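Uricase (Bacillus fastidiosus, PDB 4R8X) probably catalyses the oxidation of urate to 5-hydroxyisourate with molecular oxygen, the first step of urate degradation to (S)-allantoin. Local coordinates at residues Thr4-Gly8 / Ala48-Leu54; Thr194-Leu198 / Phe284-Phe289. Residue numbers count along the deposited sequence, not the author numbering.

In the fold
Interaction 1 comes first along the chain and joins the start of strand 5-17 to the end of strand 40-50, neighbours in the large antiparallel sheet. Interaction 2 follows after it, packing the loop that leads into strand 198-208 against the turn and strand start at 284-289. The two lie on opposite sides of the chain's centre, their own centres about 52 Å apart and their nearest atoms about 35 Å apart. They fall in different halves of the chain, consistent with the two tandem tunnelling-fold (T-fold) domains of the uricase family. Each also pairs strands antiparallel with a different copy of the protein, so two distant edges of the subunit take part in building the tetramer.

Interaction 1: residues Thr4-Gly8 / Ala48-Leu54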
ATOM      1  N   THR D   4     -28.993   3.357 -10.469  1.00 15.96           N
ATOM      2  CA  THR D   4     -28.029   2.513  -9.763  1.00 15.01           C
ATOM      3  C   THR D   4     -28.568   2.305  -8.350  1.00 14.24           C
ATOM      4  O   THR D   4     -28.955   3.266  -7.691  1.00 12.87           O
ATOM      5  CB  THR D   4     -26.643   3.160  -9.664  1.00 15.67           C
ATOM      6  OG1 THR D   4     -26.159   3.467 -10.979  1.00 17.88           O
ATOM      7  CG2 THR D   4     -25.671   2.202  -8.979  1.00 15.30           C
ATOM      8  N   MET D   5     -28.627   1.059  -7.892  1.00 12.81           N
ATOM      9  CA  MET D   5     -29.130   0.797  -6.544  1.00 12.71           C
ATOM     10  C   MET D   5     -28.740  -0.586  -6.059  1.00 12.85           C
ATOM     11  O   MET D   5     -29.247  -1.593  -6.544  1.00 14.02           O
ATOM     12  CB  MET D   5     -30.649   0.989  -6.459  1.00 12.68           C
ATOM     13  CG  MET D   5     -31.212   0.644  -5.091  1.00 13.56           C
ATOM     14  SD  MET D   5     -32.911   1.199  -4.818  1.00 17.07           S
ATOM     15  CE  MET D   5     -33.826   0.174  -5.963  1.00 16.66           C
ATOM     16  N   PHE D   6     -27.821  -0.630  -5.094  1.00 12.21           N
ATOM     17  CA  PHE D   6     -27.414  -1.886  -4.473  1.00 12.31           C
ATOM     18  C   PHE D   6     -26.782  -1.592  -3.118  1.00 10.73           C
ATOM     19  O   PHE D   6     -26.423  -0.454  -2.826  1.00 11.49           O
ATOM     20  CB  PHE D   6     -26.445  -2.681  -5.360  1.00 13.68           C
ATOM     21  CG  PHE D   6     -25.202  -1.922  -5.750  1.00 14.32           C
ATOM     22  CD1 PHE D   6     -24.113  -1.848  -4.895  1.00 14.68           C
ATOM     23  CD2 PHE D   6     -25.118  -1.292  -6.978  1.00 15.22           C
ATOM     24  CE1 PHE D   6     -22.957  -1.149  -5.252  1.00 13.98           C
ATOM     25  CE2 PHE D   6     -23.975  -0.601  -7.338  1.00 15.76           C
ATOM     26  CZ  PHE D   6     -22.892  -0.532  -6.478  1.00 15.27           C
ATOM     27  N   TYR D   7     -26.660  -2.611  -2.280  1.00 10.69           N
ATOM     28  CA  TYR D   7     -25.920  -2.443  -1.039  1.00 10.78           C
ATOM     29  C   TYR D   7     -25.429  -3.817  -0.593  1.00 10.77           C
ATOM     30  O   TYR D   7     -25.952  -4.846  -1.032  1.00 12.65           O
ATOM     31  CB  TYR D   7     -26.777  -1.758   0.033  1.00 12.86           C
ATOM     32  CG  TYR D   7     -27.690  -2.693   0.773  1.00 13.47           C
ATOM     33  CD1 TYR D   7     -28.742  -3.331   0.125  1.00 13.94           C
ATOM     34  CD2 TYR D   7     -27.503  -2.935   2.125  1.00 14.58           C
ATOM     35  CE1 TYR D   7     -29.580  -4.187   0.804  1.00 14.57           C
ATOM     36  CE2 TYR D   7     -28.332  -3.775   2.811  1.00 13.94           C
ATOM     37  CZ  TYR D   7     -29.361  -4.411   2.142  1.00 14.25           C
ATOM     38  OH  TYR D   7     -30.181  -5.270   2.821  1.00 16.98           O
ATOM     39  N   GLY D   8     -24.424  -3.844   0.274  1.00 10.91           N
ATOM     40  CA  GLY D   8     -23.896  -5.119   0.695  1.00 11.61           C
ATOM     41  C   GLY D   8     -22.762  -5.044   1.689  1.00 10.22           C
ATOM     42  O   GLY D   8     -22.639  -4.065   2.429  1.00 11.28           O
ATOM     43  N   ALA D  48     -23.395  -8.075  -2.997  1.00 11.28           N
ATOM     44  CA  ALA D  48     -24.292  -6.960  -3.253  1.00 11.22           C
ATOM     45  C   ALA D  48     -25.699  -7.502  -3.450  1.00 11.14           C
ATOM     46  O   ALA D  48     -25.892  -8.459  -4.211  1.00 12.16           O
ATOM     47  CB  ALA D  48     -23.850  -6.188  -4.490  1.00 12.79           C
ATOM     48  N   LEU D  49     -26.665  -6.907  -2.752  1.00 11.04           N
ATOM     49  CA  LEU D  49     -28.075  -7.258  -2.920  1.00 11.46           C
ATOM     50  C   LEU D  49     -28.762  -6.206  -3.783  1.00 11.40           C
ATOM     51  O   LEU D  49     -28.488  -5.018  -3.670  1.00 12.07           O
ATOM     52  CB  LEU D  49     -28.760  -7.343  -1.556  1.00 12.97           C
ATOM     53  CG  LEU D  49     -28.113  -8.228  -0.493  1.00 13.60           C
ATOM     54  CD1 LEU D  49     -29.072  -8.392   0.674  1.00 13.99           C
ATOM     55  CD2 LEU D  49     -27.705  -9.588  -1.046  1.00 13.78           C
ATOM     56  N   LYS D  50     -29.674  -6.647  -4.644  1.00 11.94           N
ATOM     57  CA  LYS D  50     -30.396  -5.747  -5.540  1.00 12.03           C
ATOM     58  C   LYS D  50     -31.879  -6.060  -5.559  1.00 13.05           C
ATOM     59  O   LYS D  50     -32.292  -7.206  -5.365  1.00 14.25           O
ATOM     60  CB  LYS D  50     -29.875  -5.871  -6.972  1.00 13.91           C
ATOM     61  CG  LYS D  50     -28.419  -5.492  -7.162  1.00 15.42           C
ATOM     62  CD  LYS D  50     -27.961  -5.781  -8.586  1.00 16.93           C
ATOM     63  CE  LYS D  50     -26.490  -5.427  -8.779  1.00 17.59           C
ATOM     64  NZ  LYS D  50     -26.057  -5.671 -10.184  1.00 18.12           N
ATOM     65  N   GLY D  51     -32.673  -5.030  -5.816  1.00 14.65           N
ATOM     66  CA  GLY D  51     -34.098  -5.202  -6.019  1.00 15.43           C
ATOM     67  C   GLY D  51     -34.840  -3.891  -5.926  1.00 15.21           C
ATOM     68  O   GLY D  51     -34.501  -3.034  -5.119  1.00 13.89           O
ATOM     69  N   GLU D  52     -35.870  -3.739  -6.750  1.00 17.22           N
ATOM     70  CA  GLU D  52     -36.670  -2.523  -6.745  1.00 17.09           C
ATOM     71  C   GLU D  52     -37.265  -2.243  -5.365  1.00 16.69           C
ATOM     72  O   GLU D  52     -37.516  -1.091  -5.013  1.00 17.09           O
ATOM     73  CB  GLU D  52     -37.791  -2.618  -7.784  1.00 18.17           C
ATOM     74  CG  GLU D  52     -38.685  -3.840  -7.607  0.52 20.35           C
ATOM     75  CD  GLU D  52     -39.939  -3.783  -8.461  0.25 21.78           C
ATOM     76  OE1 GLU D  52     -40.441  -2.667  -8.715  0.28 22.39           O
ATOM     77  OE2 GLU D  52     -40.424  -4.855  -8.879  0.36 22.41           O
ATOM     78  N   GLN D  53     -37.479  -3.298  -4.581  1.00 15.60           N
ATOM     79  CA  GLN D  53     -38.060  -3.141  -3.255  1.00 16.95           C
ATOM     80  C   GLN D  53     -37.120  -2.524  -2.217  1.00 15.47           C
ATOM     81  O   GLN D  53     -37.532  -2.287  -1.086  1.00 16.72           O
ATOM     82  CB  GLN D  53     -38.605  -4.475  -2.754  1.00 18.72           C
ATOM     83  CG  GLN D  53     -39.789  -4.978  -3.569  1.00 20.22           C
ATOM     84  CD  GLN D  53     -40.496  -6.136  -2.913  1.00 22.86           C
ATOM     85  OE1 GLN D  53     -40.938  -6.040  -1.766  1.00 23.45           O
ATOM     86  NE2 GLN D  53     -40.598  -7.248  -3.633  1.00 23.61           N
ATOM     87  N   LEU D  54     -35.870  -2.266  -2.600  1.00 13.78           N
ATOM     88  CA  LEU D  54     -34.921  -1.609  -1.705  1.00 13.90           C
ATOM     89  C   LEU D  54     -35.030  -0.084  -1.769  1.00 13.43           C
ATOM     90  O   LEU D  54     -34.360   0.626  -1.028  1.00 13.55           O
ATOM     91  CB  LEU D  54     -33.486  -2.038  -2.044  1.00 14.54           C
ATOM     92  CG  LEU D  54     -33.219  -3.547  -1.994  1.00 16.28           C
ATOM     93  CD1 LEU D  54     -31.768  -3.861  -2.326  1.00 17.27           C
ATOM     94  CD2 LEU D  54     -33.590  -4.115  -0.628  1.00 17.82           C
TER
HETATM   95  O   HOH W   1     -31.525  -2.770  -7.036  1.00 24.96           O
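Two backbone hydrogen bonds define the antiparallel pair Tyr-7/Leu-49: Leu-49 N to Tyr-7 O is short and nearly straight (2.8 Å, 175°), whereas Tyr-7 N to Leu-49 O is weak at 3.3 Å. Gly-8 and Ala-48 form the adjoining non-hydrogen-bonded pair, CA atoms 4.4 Å apart. Toward Met-5 a water takes over, donating to Met-5 O (2.6 Å) and accepting from Gly-51 N (2.8 Å). Tyr-7 and Leu-49 share a sheet face, Tyr-7 CE1 lying 4.0 Å from Leu-49 CB, while Phe-6 CB packs 3.9 Å from Lys-50 CG. Strand 40-50 then gives way to the 3-10 turn 52-54, where Leu-54 CD1 meets the edge of the Tyr-7 ring, 3.8 Å from CE1, and Met-5 CE lies 3.4 Å from Gly-51 O. Tyr-7 OH bonds Val-67 O, and Lys-50 forms a salt bridge with Glu-149. Residues 5-8 also pair with a strand of a second copy of the protein, continuing the sheet across the interface. This is structural pairing of strands 5-17 and 40-50 in the large antiparallel sheet: direct bonds yield to a water bridge as the strands, 141° apart in direction, splay, with apolar packing throughout.

Interaction 2: residues Thr194-Leu198 / Phe284-Phe289; sequences TDRPL and FKGAVF
Residues 194-198 run extended, with phi/psi of -132/156 at Arg-196 and -64/127 at Pro-197. In the partner segment, Phe-284 to Ala-287 form a type II beta turn closed by Ala-287 N to Phe-284 O (3.1 Å), with Gly-286 at positive phi (83/6); strand 288-290 follows. No hydrogen bond crosses, and the nearest CA pair, Arg-196/Phe-289, is 7.9 Å apart. Both phenylalanines take chi1 m and point toward the loop, presenting ring faces to Pro-197 in CH-pi contacts: CG lies 4.2 Å from the Phe-284 centroid (25° off the normal), CD 3.9 Å from that of Phe-289 (22°). Asp-195 O meets both ring edges, 3.4 Å from Phe-284 CE2 and 3.9 Å from Phe-289 CE1. The side chain of Arg-196, a predicted urate ligand whose NE bonds Trp-274 O, is about 6 Å from that of Asn-271, predicted to bind O2, so the contact probably borders the active site. Strand 288-290 pairs with strand 275-278 and a strand of a third copy, while Pro-197 leads into strand 198-208.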
ATOM      1  N   THR D 194      17.159   0.502 -26.432  0.64 28.73           N
ATOM      2  CA  THR D 194      17.995  -0.580 -25.925  0.96 28.14           C
ATOM      3  C   THR D 194      17.128  -1.801 -25.639  1.00 26.98           C
ATOM      4  O   THR D 194      15.922  -1.676 -25.422  0.89 25.77           O
ATOM      5  CB  THR D 194      18.764  -0.182 -24.641  0.60 28.91           C
ATOM      6  OG1 THR D 194      17.842   0.025 -23.563  0.67 28.52           O
ATOM      7  CG2 THR D 194      19.582   1.083 -24.864  1.00 30.45           C
ATOM      8  N   ASP D 195      17.743  -2.980 -25.648  0.67 27.10           N
ATOM      9  CA  ASP D 195      17.021  -4.219 -25.376  1.00 27.17           C
ATOM     10  C   ASP D 195      16.970  -4.491 -23.882  0.92 24.63           C
ATOM     11  O   ASP D 195      17.994  -4.460 -23.209  1.00 23.87           O
ATOM     12  CB  ASP D 195      17.690  -5.400 -26.078  1.00 29.73           C
ATOM     13  CG  ASP D 195      17.603  -5.311 -27.586  0.25 32.70           C
ATOM     14  OD1 ASP D 195      16.562  -4.852 -28.104  1.00 33.57           O
ATOM     15  OD2 ASP D 195      18.580  -5.706 -28.255  1.00 35.03           O
ATOM     16  N   ARG D 196      15.773  -4.763 -23.369  1.00 23.68           N
ATOM     17  CA  ARG D 196      15.595  -5.117 -21.968  1.00 22.08           C
ATOM     18  C   ARG D 196      14.716  -6.356 -21.879  1.00 19.71           C
ATOM     19  O   ARG D 196      13.935  -6.629 -22.785  1.00 21.13           O
ATOM     20  CB  ARG D 196      14.942  -3.966 -21.198  1.00 23.31           C
ATOM     21  CG  ARG D 196      15.747  -2.684 -21.171  1.00 23.76           C
ATOM     22  CD  ARG D 196      15.184  -1.668 -22.148  1.00 24.73           C
ATOM     23  NE  ARG D 196      13.884  -1.171 -21.718  1.00 25.95           N
ATOM     24  CZ  ARG D 196      13.009  -0.590 -22.529  1.00 27.43           C
ATOM     25  NH1 ARG D 196      13.303  -0.442 -23.813  1.00 28.20           N
ATOM     26  NH2 ARG D 196      11.843  -0.166 -22.062  1.00 27.80           N
ATOM     27  N   PRO D 197      14.834  -7.113 -20.782  1.00 17.91           N
ATOM     28  CA  PRO D 197      13.971  -8.287 -20.611  1.00 16.67           C
ATOM     29  C   PRO D 197      12.505  -7.863 -20.497  1.00 15.96           C
ATOM     30  O   PRO D 197      12.180  -7.000 -19.689  1.00 16.35           O
ATOM     31  CB  PRO D 197      14.455  -8.896 -19.285  1.00 17.40           C
ATOM     32  CG  PRO D 197      15.812  -8.300 -19.034  1.00 19.13           C
ATOM     33  CD  PRO D 197      15.800  -6.950 -19.681  1.00 18.10           C
ATOM     34  N   LEU D 198      11.633  -8.441 -21.313  1.00 14.92           N
ATOM     35  CA  LEU D 198      10.208  -8.134 -21.218  1.00 14.71           C
ATOM     36  C   LEU D 198       9.613  -8.576 -19.877  1.00 13.92           C
ATOM     37  O   LEU D 198       9.707  -9.745 -19.493  1.00 14.10           O
ATOM     38  CB  LEU D 198       9.442  -8.778 -22.371  1.00 15.48           C
ATOM     39  CG  LEU D 198       7.960  -8.412 -22.469  1.00 16.76           C
ATOM     40  CD1 LEU D 198       7.785  -6.910 -22.648  1.00 17.43           C
ATOM     41  CD2 LEU D 198       7.287  -9.172 -23.602  1.00 17.44           C
ATOM     42  N   PHE D 284      22.584 -10.443 -22.389  1.00 29.12           N
ATOM     43  CA  PHE D 284      22.304  -9.797 -21.114  0.78 27.44           C
ATOM     44  C   PHE D 284      23.383 -10.099 -20.078  1.00 26.56           C
ATOM     45  O   PHE D 284      23.262  -9.715 -18.920  1.00 25.76           O
ATOM     46  CB  PHE D 284      20.920 -10.193 -20.594  1.00 26.94           C
ATOM     47  CG  PHE D 284      19.785  -9.542 -21.335  0.75 26.33           C
ATOM     48  CD1 PHE D 284      18.588 -10.213 -21.526  0.68 25.77           C
ATOM     49  CD2 PHE D 284      19.915  -8.258 -21.836  0.51 26.41           C
ATOM     50  CE1 PHE D 284      17.543  -9.615 -22.206  0.82 25.53           C
ATOM     51  CE2 PHE D 284      18.874  -7.657 -22.515  0.70 26.15           C
ATOM     52  CZ  PHE D 284      17.683  -8.334 -22.698  1.00 25.84           C
ATOM     53  N   LYS D 285      24.446 -10.778 -20.494  0.80 26.84           N
ATOM     54  CA  LYS D 285      25.559 -11.039 -19.589  0.76 27.06           C
ATOM     55  C   LYS D 285      26.246  -9.735 -19.185  1.00 26.92           C
ATOM     56  O   LYS D 285      26.709  -8.973 -20.032  1.00 27.76           O
ATOM     57  CB  LYS D 285      26.558 -12.034 -20.193  1.00 27.89           C
ATOM     58  CG  LYS D 285      26.018 -13.456 -20.256  0.63 27.83           C
ATOM     59  CE  LYS D 285      26.581 -15.894 -20.358  0.10 27.67           C
ATOM     60  NZ  LYS D 285      27.660 -16.915 -20.453  0.39 27.63           N
ATOM     61  N   GLY D 286      26.281  -9.482 -17.880  1.00 26.03           N
ATOM     62  CA  GLY D 286      26.915  -8.292 -17.350  1.00 24.39           C
ATOM     63  C   GLY D 286      26.033  -7.060 -17.376  1.00 22.21           C
ATOM     64  O   GLY D 286      26.488  -5.964 -17.046  1.00 22.38           O
ATOM     65  N   ALA D 287      24.770  -7.228 -17.759  1.00 19.39           N
ATOM     66  CA  ALA D 287      23.871  -6.088 -17.881  1.00 16.80           C
ATOM     67  C   ALA D 287      23.302  -5.682 -16.533  1.00 14.93           C
ATOM     68  O   ALA D 287      23.116  -6.511 -15.647  1.00 14.56           O
ATOM     69  CB  ALA D 287      22.740  -6.385 -18.850  1.00 16.90           C
ATOM     70  N   VAL D 288      23.032  -4.392 -16.390  1.00 13.97           N
ATOM     71  CA  VAL D 288      22.382  -3.864 -15.195  1.00 13.72           C
ATOM     72  C   VAL D 288      21.203  -2.992 -15.592  1.00 13.37           C
ATOM     73  O   VAL D 288      21.321  -2.132 -16.463  1.00 13.01           O
ATOM     74  CB  VAL D 288      23.368  -3.045 -14.324  1.00 14.29           C
ATOM     75  CG1 VAL D 288      22.687  -2.552 -13.058  1.00 14.04           C
ATOM     76  CG2 VAL D 288      24.594  -3.879 -13.992  1.00 14.84           C
ATOM     77  N   PHE D 289      20.062  -3.241 -14.955  1.00 12.59           N
ATOM     78  CA  PHE D 289      18.827  -2.522 -15.220  1.00 12.74           C
ATOM     79  C   PHE D 289      18.322  -1.882 -13.938  1.00 12.93           C
ATOM     80  O   PHE D 289      18.836  -2.158 -12.855  1.00 12.29           O
ATOM     81  CB  PHE D 289      17.770  -3.490 -15.767  1.00 12.51           C
ATOM     82  CG  PHE D 289      18.228  -4.252 -16.960  1.00 12.31           C
ATOM     83  CD1 PHE D 289      18.066  -3.717 -18.226  1.00 12.33           C
ATOM     84  CD2 PHE D 289      18.837  -5.492 -16.824  1.00 13.41           C
ATOM     85  CE1 PHE D 289      18.502  -4.412 -19.341  1.00 13.39           C
ATOM     86  CE2 PHE D 289      19.282  -6.200 -17.941  1.00 13.27           C
ATOM     87  CZ  PHE D 289      19.118  -5.652 -19.202  1.00 13.60           C
TER